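Local coordinates for exopolysaccharide biosynthesis protein (Pantoea stewartii subsp. stewartii DC283, PDB 6TGF), which modifies the glycan of the bacterial biofilm, probably as a hydrolase, and has a parallel beta-helix fold like that of bacteriophage tailspikes, at residues L416-A421 / L439-W444. Sequence-based numbering, arbitrary orientation.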
loop_
_atom_site.group_PDB
_atom_site.type_symbol
_atom_site.label_atom_id
_atom_site.label_comp_id
_atom_site.label_asym_id
_atom_site.label_seq_id
_atom_site.Cartn_x
_atom_site.Cartn_y
_atom_site.Cartn_z
ATOM N N LEU B 416 7.571 3.075 7.095
ATOM C CA LEU B 416 6.567 3.763 7.952
ATOM C C LEU B 416 5.483 4.348 7.044
ATOM O O LEU B 416 5.841 5.116 6.131
ATOM C CB LEU B 416 7.251 4.868 8.761
ATOM C CG LEU B 416 8.551 4.481 9.464
ATOM C CD1 LEU B 416 9.213 5.711 10.063
ATOM C CD2 LEU B 416 8.307 3.429 10.535
ATOM N N SER B 417 4.215 4.003 7.279
ATOM C CA SER B 417 3.073 4.411 6.417
ATOM C C SER B 417 1.830 4.737 7.257
ATOM O O SER B 417 1.630 4.089 8.303
ATOM C CB SER B 417 2.780 3.349 5.390
ATOM O OG SER B 417 2.485 2.108 6.013
ATOM N N ASN B 418 1.040 5.715 6.797
ATOM C CA ASN B 418 -0.305 6.062 7.333
ATOM C C ASN B 418 -0.202 6.318 8.840
ATOM O O ASN B 418 -0.912 5.640 9.604
ATOM C CB ASN B 418 -1.328 4.969 7.009
ATOM C CG ASN B 418 -1.442 4.692 5.526
ATOM O OD1 ASN B 418 -1.594 5.615 4.728
ATOM N ND2 ASN B 418 -1.374 3.427 5.146
ATOM N N PHE B 419 0.649 7.264 9.250
ATOM C CA PHE B 419 0.905 7.596 10.675
ATOM C C PHE B 419 0.590 9.071 10.943
ATOM O O PHE B 419 0.535 9.875 9.994
ATOM C CB PHE B 419 2.338 7.236 11.076
ATOM C CG PHE B 419 3.436 7.950 10.326
ATOM C CD1 PHE B 419 3.980 7.405 9.175
ATOM C CD2 PHE B 419 3.953 9.150 10.789
ATOM C CE1 PHE B 419 4.997 8.054 8.492
ATOM C CE2 PHE B 419 4.972 9.798 10.105
ATOM C CZ PHE B 419 5.494 9.249 8.959
ATOM N N ASN B 420 0.378 9.400 12.221
ATOM C CA ASN B 420 0.048 10.768 12.698
ATOM C C ASN B 420 0.612 10.950 14.114
ATOM O O ASN B 420 0.111 10.280 15.036
ATOM C CB ASN B 420 -1.459 11.028 12.620
ATOM C CG ASN B 420 -1.846 12.412 13.095
ATOM O OD1 ASN B 420 -2.077 12.618 14.283
ATOM N ND2 ASN B 420 -1.933 13.362 12.179
ATOM N N ALA B 421 1.624 11.812 14.265
ATOM C CA ALA B 421 2.250 12.187 15.555
ATOM C C ALA B 421 1.802 13.602 15.940
ATOM O O ALA B 421 2.039 14.529 15.139
ATOM C CB ALA B 421 3.751 12.090 15.449
ATOM N N LEU B 439 11.323 3.660 3.300
ATOM C CA LEU B 439 10.172 4.395 2.704
ATOM C C LEU B 439 9.311 5.049 3.795
ATOM O O LEU B 439 9.110 4.426 4.858
ATOM C CB LEU B 439 9.319 3.425 1.878
ATOM C CG LEU B 439 10.008 2.789 0.670
ATOM C CD1 LEU B 439 10.604 1.437 1.031
ATOM C CD2 LEU B 439 9.035 2.639 -0.490
ATOM N N ILE B 440 8.808 6.255 3.511
ATOM C CA ILE B 440 7.719 6.947 4.268
ATOM C C ILE B 440 6.568 7.212 3.290
ATOM O O ILE B 440 6.827 7.813 2.229
ATOM C CB ILE B 440 8.235 8.245 4.921
ATOM C CG1 ILE B 440 9.164 7.947 6.100
ATOM C CG2 ILE B 440 7.076 9.146 5.330
ATOM C CD1 ILE B 440 9.932 9.147 6.613
ATOM N N HIS B 441 5.351 6.779 3.630
ATOM C CA HIS B 441 4.131 6.946 2.797
ATOM C C HIS B 441 2.995 7.541 3.637
ATOM O O HIS B 441 2.488 6.835 4.529
ATOM C CB HIS B 441 3.715 5.612 2.163
ATOM C CG HIS B 441 2.474 5.707 1.340
ATOM N ND1 HIS B 441 2.495 6.102 0.014
ATOM C CD2 HIS B 441 1.179 5.480 1.647
ATOM C CE1 HIS B 441 1.265 6.101 -0.461
ATOM N NE2 HIS B 441 0.440 5.724 0.522
ATOM N N ASN B 442 2.610 8.787 3.345
ATOM C CA ASN B 442 1.369 9.430 3.850
ATOM C C ASN B 442 1.429 9.519 5.380
ATOM O O ASN B 442 0.693 8.765 6.045
ATOM C CB ASN B 442 0.126 8.681 3.357
ATOM C CG ASN B 442 -1.162 9.447 3.574
ATOM O OD1 ASN B 442 -1.150 10.575 4.063
ATOM N ND2 ASN B 442 -2.281 8.843 3.209
ATOM N N GLY B 443 2.274 10.411 5.905
ATOM C CA GLY B 443 2.482 10.612 7.352
ATOM C C GLY B 443 2.375 12.075 7.743
ATOM O O GLY B 443 2.831 12.931 6.962
ATOM N N TRP B 444 1.791 12.349 8.914
ATOM C CA TRP B 444 1.632 13.709 9.498
ATOM C C TRP B 444 2.358 13.776 10.846
ATOM O O TRP B 444 2.131 12.888 11.688
ATOM C CB TRP B 444 0.148 14.064 9.645
ATOM C CG TRP B 444 -0.570 14.280 8.349
ATOM C CD1 TRP B 444 -0.930 13.327 7.440
ATOM C CD2 TRP B 444 -1.041 15.534 7.821
ATOM N NE1 TRP B 444 -1.580 13.900 6.382
ATOM C CE2 TRP B 444 -1.663 15.253 6.585
ATOM C CE3 TRP B 444 -0.992 16.862 8.262
ATOM C CZ2 TRP B 444 -2.232 16.251 5.793
ATOM C CZ3 TRP B 444 -1.553 17.847 7.478
ATOM C CH2 TRP B 444 -2.166 17.544 6.262
#
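Leu416 and His441 are joined through their backbones, His441 N giving its hydrogen to Leu416 O at 3.0 Å, and four more main-chain bonds pair the two rungs in parallel register. Asn418 N to His441 O, 2.9 Å, lies nearly along the carbonyl axis; Ala421 N to Trp444 O, 2.8 Å, closes the far end. Each rung turns a corner at its asparagine, Asn418 or Asn442, whose positive phi and psi mark left-handed backbone conformations.

Apolar contact centres on Phe419. Its CG, between the backbone N and the carbonyl carbon (chi1 61°), is carried towards Gly443, which has no side chain and lets its CA come over the ring centre in a CH-pi contact, 3.6 Å from the centroid. Ile440 CG2 meets the same ring at its edge, 3.9 Å from Phe419 CE1, while Trp386 of the preceding rung stacks with it.

Among the polar side chains, Asn418 OD1 approaches Asn442 ND2 at 3.6 Å, the amides turned 79° apart. Asn418 ND2 hydrogen-bonds Asp384 and its OD1 Lys382 of a second subunit, where Glu415 takes hydrogen bonds from Asn442 ND2 (OE1) and His441 NE2 (OE2).

Main-chain bonding and ring packing thus join neighbouring coils, while polar groups at and beside the corner link them to the next subunit of the trimer.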